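Long-range contacts in gene product PA4716 (Pseudomonas aeruginosa, PDB 1U0K), which is of unknown function but belongs to the PhzF family and is probably an isomerase of the epimerase type: residues A[10-14]-A[77-81]; A[22-26]-A[40-46]; A[45-51]-A[63-68]; A[219-225]-A[256-260]. All blocks are in the same frame, centred on the assembly; numbering follows the deposited sequence.

How the interactions relate
Interactions 1, 2 and 3 build one compact region: the centres of 2 and 3 lie about 6 Å apart, and that of interaction 1 about 12 Å from each. Along the chain, interactions 2 and 3 follow one another, share R45 and Q46, and are both nested inside the loop that interaction 1 closes. Strands 6-12, 21-26, 48-54 and 60-67 are neighbours in that order; helix 78-90 supplies one side of interaction 1 and helix 34-44 one side of interaction 2. Interaction 4 comes later in the sequence, its centre about 10 Å from that of interaction 1. E48, the predicted active-site residue in interaction 3, touches 77-81 of interaction 1, with interaction 4 nearby but not touching interaction 3.

Interaction 1: A[10-14]-A[77-81]; sequences LDVFA and HPLLG
The start of helix 78-90 packs against the end of strand 6-12 and the turn after it, beside the predicted active site: H77, at the start of its segment, has its side chain next to that of E48. V12 is in the middle of the contact. Its CG1 points at the first helical turn, 4.0 Å from CB of L80 and a little closer to the carbonyl oxygen of H77, while CG2 lies 4.0 Å from CA of G81. With CG1 anti to the backbone N (chi1 -176°), CG1 is turned toward H77 and L80 and CG2 toward G81, both methyls lying near O of H77. G81 has no side chain, and V12 CG2 packs directly on its CA. At the other end L10 brings CD2 to 3.2 Å from O of G81, a close methyl-to-carbonyl approach.

F13 has left the strand with positive phi, and its ring swings back to the helix. CE1 comes within 3.5 Å of CB of H77, and CZ is 3.8 Å from CD1 of L80; both side chains cross that of F13 at about a right angle. Over one face of the imidazole, P78 CD sits above the ring centre, 3.4 Å from its plane. H77 ND1 is engaged in a weak hydrogen bond with N of G222, in segment 219-225. No hydrogen bond links 10-14 to 77-81, and their cohesion is therefore apolar.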
loop_
_atom_site.group_PDB
_atom_site.type_symbol
_atom_site.label_atom_id
_atom_site.label_comp_id
_atom_site.label_asym_id
_atom_site.label_seq_id
_atom_site.Cartn_x
_atom_site.Cartn_y
_atom_site.Cartn_z
ATOM N N LEU A 10 -6.806 -10.498 -6.574
ATOM C CA LEU A 10 -7.470 -10.330 -7.862
ATOM C C LEU A 10 -7.112 -8.979 -8.450
ATOM O O LEU A 10 -6.744 -8.065 -7.726
ATOM C CB LEU A 10 -8.998 -10.363 -7.681
ATOM C CG LEU A 10 -9.688 -11.714 -7.539
ATOM C CD1 LEU A 10 -9.292 -12.443 -6.298
ATOM C CD2 LEU A 10 -11.194 -11.513 -7.559
ATOM N N ASP A 11 -7.264 -8.848 -9.760
ATOM C CA ASP A 11 -7.266 -7.541 -10.406
ATOM C C ASP A 11 -8.621 -7.271 -11.021
ATOM O O ASP A 11 -9.163 -8.118 -11.724
ATOM C CB ASP A 11 -6.220 -7.492 -11.503
ATOM C CG ASP A 11 -4.831 -7.449 -10.965
ATOM O OD1 ASP A 11 -4.615 -6.858 -9.878
ATOM O OD2 ASP A 11 -3.888 -7.989 -11.563
ATOM N N VAL A 12 -9.147 -6.077 -10.770
ATOM C CA VAL A 12 -10.452 -5.667 -11.284
ATOM C C VAL A 12 -10.259 -4.551 -12.318
ATOM O O VAL A 12 -9.372 -3.696 -12.170
ATOM C CB VAL A 12 -11.362 -5.183 -10.140
ATOM C CG1 VAL A 12 -12.766 -4.835 -10.667
ATOM C CG2 VAL A 12 -11.450 -6.235 -9.027
ATOM N N PHE A 13 -11.104 -4.566 -13.348
ATOM C CA PHE A 13 -10.932 -3.731 -14.548
ATOM C C PHE A 13 -9.623 -4.091 -15.254
ATOM O O PHE A 13 -8.819 -3.221 -15.616
ATOM C CB PHE A 13 -11.005 -2.240 -14.217
ATOM C CG PHE A 13 -12.275 -1.832 -13.505
ATOM C CD1 PHE A 13 -12.226 -1.285 -12.230
ATOM C CD2 PHE A 13 -13.510 -1.982 -14.112
ATOM C CE1 PHE A 13 -13.374 -0.898 -11.573
ATOM C CE2 PHE A 13 -14.675 -1.594 -13.455
ATOM C CZ PHE A 13 -14.607 -1.052 -12.188
ATOM N N ALA A 14 -9.445 -5.392 -15.463
ATOM C CA ALA A 14 -8.190 -5.980 -15.914
ATOM C C ALA A 14 -8.478 -7.113 -16.889
ATOM O O ALA A 14 -9.093 -8.117 -16.530
ATOM C CB ALA A 14 -7.392 -6.503 -14.701
ATOM N N HIS A 77 -16.138 -1.353 -6.764
ATOM C CA HIS A 77 -15.489 -2.441 -7.522
ATOM C C HIS A 77 -14.945 -3.671 -6.721
ATOM O O HIS A 77 -14.703 -4.719 -7.318
ATOM C CB HIS A 77 -14.365 -1.896 -8.399
ATOM C CG HIS A 77 -13.178 -1.470 -7.612
ATOM N ND1 HIS A 77 -13.153 -0.294 -6.894
ATOM C CD2 HIS A 77 -12.012 -2.100 -7.347
ATOM C CE1 HIS A 77 -12.010 -0.210 -6.240
ATOM N NE2 HIS A 77 -11.303 -1.294 -6.495
ATOM N N PRO A 78 -14.721 -3.583 -5.411
ATOM C CA PRO A 78 -14.521 -4.818 -4.639
ATOM C C PRO A 78 -15.669 -5.807 -4.827
ATOM O O PRO A 78 -15.446 -7.008 -4.751
ATOM C CB PRO A 78 -14.441 -4.321 -3.199
ATOM C CG PRO A 78 -13.850 -2.974 -3.344
ATOM C CD PRO A 78 -14.569 -2.397 -4.544
ATOM N N LEU A 79 -16.878 -5.317 -5.086
ATOM C CA LEU A 79 -18.018 -6.202 -5.316
ATOM C C LEU A 79 -17.876 -6.982 -6.630
ATOM O O LEU A 79 -18.230 -8.154 -6.671
ATOM C CB LEU A 79 -19.354 -5.440 -5.273
ATOM C CG LEU A 79 -19.725 -4.685 -3.991
ATOM C CD1 LEU A 79 -21.109 -4.042 -4.146
ATOM C CD2 LEU A 79 -19.732 -5.531 -2.747
ATOM N N LEU A 80 -17.334 -6.353 -7.670
ATOM C CA LEU A 80 -17.053 -7.034 -8.930
ATOM C C LEU A 80 -16.067 -8.175 -8.732
ATOM O O LEU A 80 -16.263 -9.271 -9.260
ATOM C CB LEU A 80 -16.478 -6.066 -9.955
ATOM C CG LEU A 80 -17.410 -4.939 -10.379
ATOM C CD1 LEU A 80 -16.700 -4.097 -11.431
ATOM C CD2 LEU A 80 -18.755 -5.465 -10.878
ATOM N N GLY A 81 -15.005 -7.904 -7.975
ATOM C CA GLY A 81 -14.004 -8.924 -7.663
ATOM C C GLY A 81 -14.594 -10.071 -6.870
ATOM O O GLY A 81 -14.336 -11.236 -7.171
#

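Interaction 2: A[22-26]-A[40-46]; sequences GLAVF and WTRELRQ
F26 turns the edge of its ring toward one face of the W40 indole, an offset edge-to-face pair with centroids 5.2 Å apart and planes at 62°. CE2 of F26 stands 3.9 Å above the indole plane, displaced toward the rim, and W40 CE3 lies in the plane of the phenyl ring at its edge. CZ of F26 also reaches CB of W40 at 3.8 Å, so the phenyl ring meets the tryptophan from its root to the fused rings. The F26 ring in turn stacks on that of F51 in the next strand.

L44 follows W40 by one helical turn, and its side chain and that of F26 point at each other from opposite directions. Its CD1 fills the angle between two strand residues, 3.7 Å from CE1 of F26 and only 3.5 Å from CB of A24, tighter than usual for two carbons. Past the helix end, R45 takes a positive phi and Q46 folds back onto the strand. Bent at chi2 (-61°), the Q46 chain lays CG 3.9 Å from N of A24 and carries OE1 to 3.2 Å from C of G22. That oxygen accepts a hydrogen bond from Q9 NE2, whereas NE2 bonds to O of E43 of the second subunit and, weakly, to O of L44. The buried N of A24 has no hydrogen-bonding partner in the model.

Strand 21-26, helix 34-44 and strand 48-54 form a beta-alpha-beta unit with parallel strands. The axes of 22-26 and 40-44 run at 141° in their N-to-C directions, and the C-terminal end of the helix meets the second subunit.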
loop_
_atom_site.group_PDB
_atom_site.type_symbol
_atom_site.label_atom_id
_atom_site.label_comp_id
_atom_site.label_asym_id
_atom_site.label_seq_id
_atom_site.Cartn_x
_atom_site.Cartn_y
_atom_site.Cartn_z
ATOM N N GLY A 22 -5.738 -3.804 -8.085
ATOM C CA GLY A 22 -5.565 -4.948 -7.215
ATOM C C GLY A 22 -6.523 -4.915 -6.047
ATOM O O GLY A 22 -6.862 -3.854 -5.516
ATOM N N LEU A 23 -6.948 -6.104 -5.642
ATOM C CA LEU A 23 -7.950 -6.294 -4.595
ATOM C C LEU A 23 -7.684 -7.585 -3.856
ATOM O O LEU A 23 -7.428 -8.610 -4.497
ATOM C CB LEU A 23 -9.322 -6.410 -5.250
ATOM C CG LEU A 23 -10.521 -6.777 -4.382
ATOM C CD1 LEU A 23 -10.920 -5.605 -3.511
ATOM C CD2 LEU A 23 -11.680 -7.219 -5.262
ATOM N N ALA A 24 -7.802 -7.571 -2.525
ATOM C CA ALA A 24 -7.826 -8.803 -1.742
ATOM C C ALA A 24 -9.258 -9.147 -1.347
ATOM O O ALA A 24 -10.019 -8.275 -0.929
ATOM C CB ALA A 24 -6.969 -8.699 -0.514
ATOM N N VAL A 25 -9.617 -10.421 -1.495
ATOM C CA VAL A 25 -10.942 -10.918 -1.146
ATOM C C VAL A 25 -10.815 -12.061 -0.157
ATOM O O VAL A 25 -10.100 -13.013 -0.419
ATOM C CB VAL A 25 -11.683 -11.455 -2.386
ATOM C CG1 VAL A 25 -13.086 -11.971 -2.010
ATOM C CG2 VAL A 25 -11.769 -10.404 -3.480
ATOM N N PHE A 26 -11.496 -11.959 0.975
ATOM C CA PHE A 26 -11.564 -13.021 1.972
ATOM C C PHE A 26 -12.939 -13.665 1.769
ATOM O O PHE A 26 -13.955 -13.051 2.046
ATOM C CB PHE A 26 -11.410 -12.454 3.390
ATOM C CG PHE A 26 -10.027 -11.946 3.714
ATOM C CD1 PHE A 26 -9.516 -10.820 3.094
ATOM C CD2 PHE A 26 -9.240 -12.600 4.668
ATOM C CE1 PHE A 26 -8.234 -10.350 3.411
ATOM C CE2 PHE A 26 -7.983 -12.118 4.994
ATOM C CZ PHE A 26 -7.485 -11.016 4.366
ATOM N N TRP A 40 -6.093 -6.772 8.704
ATOM C CA TRP A 40 -5.760 -7.561 7.505
ATOM C C TRP A 40 -5.724 -6.671 6.273
ATOM O O TRP A 40 -4.909 -6.880 5.373
ATOM C CB TRP A 40 -6.747 -8.727 7.297
ATOM C CG TRP A 40 -6.320 -9.984 7.932
ATOM C CD1 TRP A 40 -6.845 -10.568 9.039
ATOM C CD2 TRP A 40 -5.225 -10.802 7.528
ATOM N NE1 TRP A 40 -6.168 -11.728 9.328
ATOM C CE2 TRP A 40 -5.162 -11.889 8.415
ATOM C CE3 TRP A 40 -4.303 -10.743 6.480
ATOM C CZ2 TRP A 40 -4.206 -12.902 8.291
ATOM C CZ3 TRP A 40 -3.347 -11.743 6.368
ATOM C CH2 TRP A 40 -3.309 -12.802 7.265
ATOM N N THR A 41 -6.589 -5.665 6.214
ATOM C CA THR A 41 -6.581 -4.721 5.097
ATOM C C THR A 41 -5.229 -3.996 5.061
ATOM O O THR A 41 -4.622 -3.832 3.999
ATOM C CB THR A 41 -7.756 -3.739 5.247
ATOM O OG1 THR A 41 -8.997 -4.469 5.201
ATOM C CG2 THR A 41 -7.827 -2.785 4.062
ATOM N N ARG A 42 -4.753 -3.573 6.227
ATOM C CA ARG A 42 -3.459 -2.896 6.341
ATOM C C ARG A 42 -2.308 -3.850 6.046
ATOM O O ARG A 42 -1.275 -3.438 5.506
ATOM C CB ARG A 42 -3.319 -2.259 7.718
ATOM C CG ARG A 42 -4.155 -1.013 7.837
ATOM C CD ARG A 42 -4.402 -0.554 9.255
ATOM N NE ARG A 42 -5.266 0.619 9.224
ATOM C CZ ARG A 42 -5.855 1.160 10.285
ATOM N NH1 ARG A 42 -5.677 0.649 11.494
ATOM N NH2 ARG A 42 -6.626 2.227 10.131
ATOM N N GLU A 43 -2.482 -5.121 6.382
ATOM C CA GLU A 43 -1.482 -6.144 6.075
ATOM C C GLU A 43 -1.279 -6.288 4.566
ATOM O O GLU A 43 -0.143 -6.283 4.090
ATOM C CB GLU A 43 -1.908 -7.490 6.652
ATOM C CG GLU A 43 -0.880 -8.596 6.516
ATOM C CD GLU A 43 0.335 -8.390 7.378
ATOM O OE1 GLU A 43 1.371 -8.994 7.061
ATOM O OE2 GLU A 43 0.257 -7.667 8.402
ATOM N N LEU A 44 -2.368 -6.406 3.819
ATOM C CA LEU A 44 -2.272 -6.739 2.407
ATOM C C LEU A 44 -2.014 -5.528 1.516
ATOM O O LEU A 44 -1.554 -5.687 0.389
ATOM C CB LEU A 44 -3.514 -7.505 1.969
ATOM C CG LEU A 44 -3.700 -8.839 2.695
ATOM C CD1 LEU A 44 -4.869 -9.604 2.110
ATOM C CD2 LEU A 44 -2.405 -9.672 2.665
ATOM N N ARG A 45 -2.305 -4.323 2.013
ATOM C CA ARG A 45 -1.959 -3.047 1.363
ATOM C C ARG A 45 -2.584 -2.811 -0.009
ATOM O O ARG A 45 -2.174 -1.908 -0.742
ATOM C CB ARG A 45 -0.437 -2.864 1.332
ATOM C CG ARG A 45 0.141 -2.847 2.721
ATOM C CD ARG A 45 1.626 -2.975 2.745
ATOM N NE ARG A 45 2.280 -1.831 2.132
ATOM C CZ ARG A 45 2.663 -0.740 2.772
ATOM N NH1 ARG A 45 2.416 -0.603 4.066
ATOM N NH2 ARG A 45 3.293 0.227 2.110
ATOM N N GLN A 46 -3.605 -3.591 -0.351
ATOM C CA GLN A 46 -4.415 -3.280 -1.509
ATOM C C GLN A 46 -5.287 -2.075 -1.152
ATOM O O GLN A 46 -5.617 -1.888 0.021
ATOM C CB GLN A 46 -5.256 -4.500 -1.895
ATOM C CG GLN A 46 -4.409 -5.737 -2.125
ATOM C CD GLN A 46 -3.401 -5.547 -3.255
ATOM O OE1 GLN A 46 -3.783 -5.200 -4.369
ATOM N NE2 GLN A 46 -2.112 -5.766 -2.963
#

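Interaction 3: A[45-51]-A[63-68]; sequences RQFESIF and ARIFTL
Strands 48-54 and 60-67 run antiparallel as the two arms of a beta hairpin, their axes 4.6 Å apart in these segments. S49 with F66 and F51 with R64 are hydrogen-bonded pairs. F66 N donates to S49 O over 3.0 Å in a nearly straight bond (173° at the hydrogen), and F51 N reaches R64 O at 2.8 Å; both pairs return the bond in the other direction. Between them I50 and I65 make a non-hydrogen-bonded pair. Beyond the regular part, a water links the two segments, donating to F47 O and accepting from L68 N. L68 closes this end, with CD1 3.2 Å from O of Q46.

On one face of the hairpin lie E48, I50, I65 and T67. I50, with CG1 anti to the backbone N (chi1 178°), puts CD1 3.9 Å from both CG1 of I65 and CB of A63. E48 is extended beyond CG, its carboxylate passing I65 so that OE2 is 3.1 Å from CG2; its CG also meets CG2 of T67. The other face carries S49, F51, R64 and F66. The F51 and F66 rings come together at 3.8 Å between CE1 and CD1, their planes almost perpendicular (88°), and R64 O lies in the plane of the F51 ring at its edge. The guanidinium of R64 is held by salt bridges to E71 and D34.

The face of E48, the predicted active-site residue, is covered by helix 78-90, with P78 touching E48, I50 and I65 and L79 touching I50. T41 of helix 34-44 packs on S49, F51 and F66 across the opposite face, and strand 21-26 flanks strand 48-54 in parallel.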
loop_
_atom_site.group_PDB
_atom_site.type_symbol
_atom_site.label_atom_id
_atom_site.label_comp_id
_atom_site.label_asym_id
_atom_site.label_seq_id
_atom_site.Cartn_x
_atom_site.Cartn_y
_atom_site.Cartn_z
ATOM N N ARG A 45 -2.305 -4.323 2.013
ATOM C CA ARG A 45 -1.959 -3.047 1.363
ATOM C C ARG A 45 -2.584 -2.811 -0.009
ATOM O O ARG A 45 -2.174 -1.908 -0.742
ATOM C CB ARG A 45 -0.437 -2.864 1.332
ATOM C CG ARG A 45 0.141 -2.847 2.721
ATOM C CD ARG A 45 1.626 -2.975 2.745
ATOM N NE ARG A 45 2.280 -1.831 2.132
ATOM C CZ ARG A 45 2.663 -0.740 2.772
ATOM N NH1 ARG A 45 2.416 -0.603 4.066
ATOM N NH2 ARG A 45 3.293 0.227 2.110
ATOM N N GLN A 46 -3.605 -3.591 -0.351
ATOM C CA GLN A 46 -4.415 -3.280 -1.509
ATOM C C GLN A 46 -5.287 -2.075 -1.152
ATOM O O GLN A 46 -5.617 -1.888 0.021
ATOM C CB GLN A 46 -5.256 -4.500 -1.895
ATOM C CG GLN A 46 -4.409 -5.737 -2.125
ATOM C CD GLN A 46 -3.401 -5.547 -3.255
ATOM O OE1 GLN A 46 -3.783 -5.200 -4.369
ATOM N NE2 GLN A 46 -2.112 -5.766 -2.963
ATOM N N PHE A 47 -5.622 -1.259 -2.133
ATOM C CA PHE A 47 -6.350 -0.010 -1.874
ATOM C C PHE A 47 -7.631 -0.333 -1.093
ATOM O O PHE A 47 -7.998 0.395 -0.178
ATOM C CB PHE A 47 -6.656 0.749 -3.165
ATOM C CG PHE A 47 -6.995 2.209 -2.955
ATOM C CD1 PHE A 47 -6.018 3.199 -3.088
ATOM C CD2 PHE A 47 -8.284 2.595 -2.625
ATOM C CE1 PHE A 47 -6.335 4.549 -2.901
ATOM C CE2 PHE A 47 -8.599 3.946 -2.425
ATOM C CZ PHE A 47 -7.628 4.912 -2.562
ATOM N N GLU A 48 -8.289 -1.421 -1.465
ATOM C CA GLU A 48 -9.384 -1.985 -0.676
ATOM C C GLU A 48 -9.228 -3.492 -0.529
ATOM O O GLU A 48 -8.661 -4.150 -1.405
ATOM C CB GLU A 48 -10.732 -1.671 -1.331
ATOM C CG GLU A 48 -11.086 -0.202 -1.262
ATOM C CD GLU A 48 -12.415 0.136 -1.888
ATOM O OE1 GLU A 48 -12.529 0.083 -3.122
ATOM O OE2 GLU A 48 -13.351 0.484 -1.137
ATOM N N SER A 49 -9.681 -4.004 0.613
ATOM C CA SER A 49 -9.953 -5.433 0.809
ATOM C C SER A 49 -11.451 -5.599 1.073
ATOM O O SER A 49 -12.090 -4.720 1.640
ATOM C CB SER A 49 -9.165 -6.025 1.978
ATOM O OG SER A 49 -7.776 -6.139 1.693
ATOM N N ILE A 50 -11.997 -6.738 0.655
ATOM C CA ILE A 50 -13.399 -7.068 0.904
ATOM C C ILE A 50 -13.485 -8.408 1.614
ATOM O O ILE A 50 -12.738 -9.344 1.304
ATOM C CB ILE A 50 -14.244 -7.046 -0.414
ATOM C CG1 ILE A 50 -15.694 -7.448 -0.139
ATOM C CG2 ILE A 50 -13.624 -7.915 -1.508
ATOM C CD1 ILE A 50 -16.642 -7.064 -1.224
ATOM N N PHE A 51 -14.394 -8.470 2.578
ATOM C CA PHE A 51 -14.575 -9.612 3.474
ATOM C C PHE A 51 -15.998 -10.113 3.303
ATOM O O PHE A 51 -16.935 -9.339 3.463
ATOM C CB PHE A 51 -14.313 -9.185 4.925
ATOM C CG PHE A 51 -12.909 -8.702 5.159
ATOM C CD1 PHE A 51 -12.569 -7.387 4.870
ATOM C CD2 PHE A 51 -11.918 -9.561 5.622
ATOM C CE1 PHE A 51 -11.274 -6.944 5.030
ATOM C CE2 PHE A 51 -10.613 -9.112 5.770
ATOM C CZ PHE A 51 -10.300 -7.799 5.477
ATOM N N ALA A 63 -21.130 -8.390 2.914
ATOM C CA ALA A 63 -19.791 -7.917 2.584
ATOM C C ALA A 63 -19.388 -6.745 3.464
ATOM O O ALA A 63 -20.221 -5.947 3.894
ATOM C CB ALA A 63 -19.732 -7.538 1.161
ATOM N N ARG A 64 -18.090 -6.656 3.725
ATOM C CA ARG A 64 -17.510 -5.536 4.440
ATOM C C ARG A 64 -16.304 -5.092 3.613
ATOM O O ARG A 64 -15.468 -5.923 3.247
ATOM C CB ARG A 64 -17.054 -5.944 5.843
ATOM C CG ARG A 64 -18.103 -6.600 6.746
ATOM C CD ARG A 64 -19.067 -5.642 7.380
ATOM N NE ARG A 64 -18.454 -4.675 8.289
ATOM C CZ ARG A 64 -18.141 -4.890 9.559
ATOM N NH1 ARG A 64 -18.315 -6.072 10.133
ATOM N NH2 ARG A 64 -17.628 -3.894 10.263
ATOM N N ILE A 65 -16.244 -3.804 3.297
ATOM C CA ILE A 65 -15.169 -3.235 2.487
ATOM C C ILE A 65 -14.384 -2.238 3.308
ATOM O O ILE A 65 -14.961 -1.369 3.953
ATOM C CB ILE A 65 -15.722 -2.534 1.226
ATOM C CG1 ILE A 65 -16.486 -3.509 0.331
ATOM C CG2 ILE A 65 -14.598 -1.886 0.452
ATOM C CD1 ILE A 65 -17.314 -2.829 -0.747
ATOM N N PHE A 66 -13.061 -2.377 3.295
ATOM C CA PHE A 66 -12.171 -1.474 3.997
ATOM C C PHE A 66 -11.108 -0.912 3.080
ATOM O O PHE A 66 -10.561 -1.621 2.232
ATOM C CB PHE A 66 -11.450 -2.193 5.128
ATOM C CG PHE A 66 -12.343 -2.629 6.251
ATOM C CD1 PHE A 66 -13.117 -3.764 6.130
ATOM C CD2 PHE A 66 -12.368 -1.920 7.443
ATOM C CE1 PHE A 66 -13.931 -4.163 7.181
ATOM C CE2 PHE A 66 -13.187 -2.314 8.491
ATOM C CZ PHE A 66 -13.964 -3.431 8.354
ATOM N N THR A 67 -10.790 0.362 3.287
ATOM C CA THR A 67 -9.519 0.914 2.824
ATOM C C THR A 67 -8.515 0.820 3.965
ATOM O O THR A 67 -8.838 0.385 5.054
ATOM C CB THR A 67 -9.645 2.379 2.377
ATOM O OG1 THR A 67 -9.937 3.192 3.519
ATOM C CG2 THR A 67 -10.768 2.588 1.407
ATOM N N LEU A 68 -7.295 1.281 3.735
ATOM C CA LEU A 68 -6.313 1.292 4.803
ATOM C C LEU A 68 -6.684 2.312 5.876
ATOM O O LEU A 68 -6.166 2.243 6.983
ATOM C CB LEU A 68 -4.896 1.545 4.266
ATOM C CG LEU A 68 -4.171 0.243 3.931
ATOM C CD1 LEU A 68 -4.669 -0.351 2.639
ATOM C CD2 LEU A 68 -2.672 0.438 3.871
HETATM O O HOH W 1 -6.478 2.288 1.034
#

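Interaction 4: A[219-225]-A[256-260]; sequences VATGSAA and SRLDV
OG1 of T221, the residue just ahead of helix 222-234, is gripped by two hydrogen-bonding partners, D218 OD2 and Q248 NE2. This hydroxyl makes no capping bond to the helix; what T221 offers to strand 256-262 is its backbone N, 4.0 Å from CD2 of L258. The other hydroxyl at the contact, S256 OG, bonds to O of R254 and rests 3.5 Å from CG1 of V219.

No hydrogen bond crosses between the segments, and L258 does most of the joining. Its CG stands anti to the carbonyl carbon (chi1 -58°), and from there the two methyls part: CD1 goes to CB of A220 at 4.1 Å, CD2 to CB of A225 at 3.9 Å. The leucine thus fits against the bend where the chain turns from its extended approach into the helix, touching a residue before the helix and one in its first turn. S256 and V260, two places before and after L258 on the same face of the strand, extend the contact to both ends. CB of S256 lies 4.1 Å from CB of A220, and CG1 of V260 comes within 3.9 Å of O of A225. CA of A225 and CA of V260 are 7.2 Å apart.

F13 adds its ring to this core, touching both A220 and L258. The N-terminal turn of helix 222-234 and the chain before it thus pack on one face of strand 256-262, alanines against S256, L258 and V260. The predicted active site is close: A220 O accepts a hydrogen bond from N21 ND2, and T221 lies about 6 Å from E48 between side chains.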
loop_
_atom_site.group_PDB
_atom_site.type_symbol
_atom_site.label_atom_id
_atom_site.label_comp_id
_atom_site.label_asym_id
_atom_site.label_seq_id
_atom_site.Cartn_x
_atom_site.Cartn_y
_atom_site.Cartn_z
ATOM N N VAL A 219 -6.414 3.419 -8.717
ATOM C CA VAL A 219 -6.291 3.033 -10.124
ATOM C C VAL A 219 -7.629 3.161 -10.865
ATOM O O VAL A 219 -7.682 3.692 -11.970
ATOM C CB VAL A 219 -5.763 1.583 -10.255
ATOM C CG1 VAL A 219 -5.779 1.112 -11.705
ATOM C CG2 VAL A 219 -4.350 1.461 -9.654
ATOM N N ALA A 220 -8.705 2.660 -10.261
ATOM C CA ALA A 220 -10.003 2.588 -10.929
ATOM C C ALA A 220 -11.113 2.424 -9.894
ATOM O O ALA A 220 -11.214 1.376 -9.263
ATOM C CB ALA A 220 -10.023 1.434 -11.919
ATOM N N THR A 221 -11.950 3.453 -9.751
ATOM C CA THR A 221 -12.860 3.593 -8.621
ATOM C C THR A 221 -14.299 3.278 -9.028
ATOM O O THR A 221 -14.995 4.126 -9.583
ATOM C CB THR A 221 -12.758 5.034 -8.075
ATOM O OG1 THR A 221 -11.379 5.367 -7.842
ATOM C CG2 THR A 221 -13.409 5.180 -6.715
ATOM N N GLY A 222 -14.748 2.060 -8.742
ATOM C CA GLY A 222 -16.096 1.646 -9.096
ATOM C C GLY A 222 -17.181 2.441 -8.388
ATOM O O GLY A 222 -18.281 2.622 -8.931
ATOM N N SER A 223 -16.878 2.929 -7.187
ATOM C CA SER A 223 -17.848 3.678 -6.390
ATOM C C SER A 223 -18.081 5.084 -6.962
ATOM O O SER A 223 -19.128 5.682 -6.698
ATOM C CB SER A 223 -17.438 3.746 -4.914
ATOM O OG SER A 223 -16.117 4.235 -4.749
ATOM N N ALA A 224 -17.105 5.590 -7.718
ATOM C CA ALA A 224 -17.222 6.880 -8.428
ATOM C C ALA A 224 -17.714 6.707 -9.861
ATOM O O ALA A 224 -18.269 7.642 -10.443
ATOM C CB ALA A 224 -15.882 7.608 -8.443
ATOM N N ALA A 225 -17.513 5.525 -10.433
ATOM C CA ALA A 225 -17.872 5.259 -11.816
ATOM C C ALA A 225 -19.372 5.408 -12.036
ATOM O O ALA A 225 -19.799 5.936 -13.063
ATOM C CB ALA A 225 -17.410 3.863 -12.223
ATOM N N SER A 256 -6.902 1.721 -17.233
ATOM C CA SER A 256 -7.994 0.786 -16.999
ATOM C C SER A 256 -9.268 1.318 -17.629
ATOM O O SER A 256 -9.442 2.531 -17.777
ATOM C CB SER A 256 -8.221 0.587 -15.499
ATOM O OG SER A 256 -7.017 0.226 -14.843
ATOM N N ARG A 257 -10.153 0.396 -17.981
ATOM C CA ARG A 257 -11.430 0.715 -18.602
ATOM C C ARG A 257 -12.558 0.220 -17.716
ATOM O O ARG A 257 -12.575 -0.942 -17.305
ATOM C CB ARG A 257 -11.524 0.058 -19.973
ATOM C CG ARG A 257 -10.487 0.551 -20.957
ATOM C CD ARG A 257 -10.570 -0.107 -22.320
ATOM N NE ARG A 257 -9.980 -1.446 -22.320
ATOM C CZ ARG A 257 -8.671 -1.711 -22.300
ATOM N NH1 ARG A 257 -7.769 -0.730 -22.280
ATOM N NH2 ARG A 257 -8.253 -2.973 -22.297
ATOM N N LEU A 258 -13.485 1.117 -17.411
ATOM C CA LEU A 258 -14.631 0.821 -16.573
ATOM C C LEU A 258 -15.864 0.959 -17.462
ATOM O O LEU A 258 -16.116 2.035 -18.011
ATOM C CB LEU A 258 -14.710 1.802 -15.400
ATOM C CG LEU A 258 -13.512 1.889 -14.441
ATOM C CD1 LEU A 258 -12.400 2.799 -14.967
ATOM C CD2 LEU A 258 -13.957 2.370 -13.070
ATOM N N ASP A 259 -16.605 -0.127 -17.634
ATOM C CA ASP A 259 -17.822 -0.121 -18.444
ATOM C C ASP A 259 -18.976 0.419 -17.621
ATOM O O ASP A 259 -19.183 0.003 -16.490
ATOM C CB ASP A 259 -18.153 -1.534 -18.941
ATOM C CG ASP A 259 -17.071 -2.106 -19.827
ATOM O OD1 ASP A 259 -16.365 -1.316 -20.489
ATOM O OD2 ASP A 259 -16.836 -3.330 -19.932
ATOM N N VAL A 260 -19.725 1.358 -18.190
ATOM C CA VAL A 260 -20.834 1.985 -17.482
ATOM C C VAL A 260 -22.047 2.129 -18.394
ATOM O O VAL A 260 -21.915 2.140 -19.608
ATOM C CB VAL A 260 -20.440 3.366 -16.915
ATOM C CG1 VAL A 260 -19.383 3.212 -15.824
ATOM C CG2 VAL A 260 -19.932 4.306 -18.019
#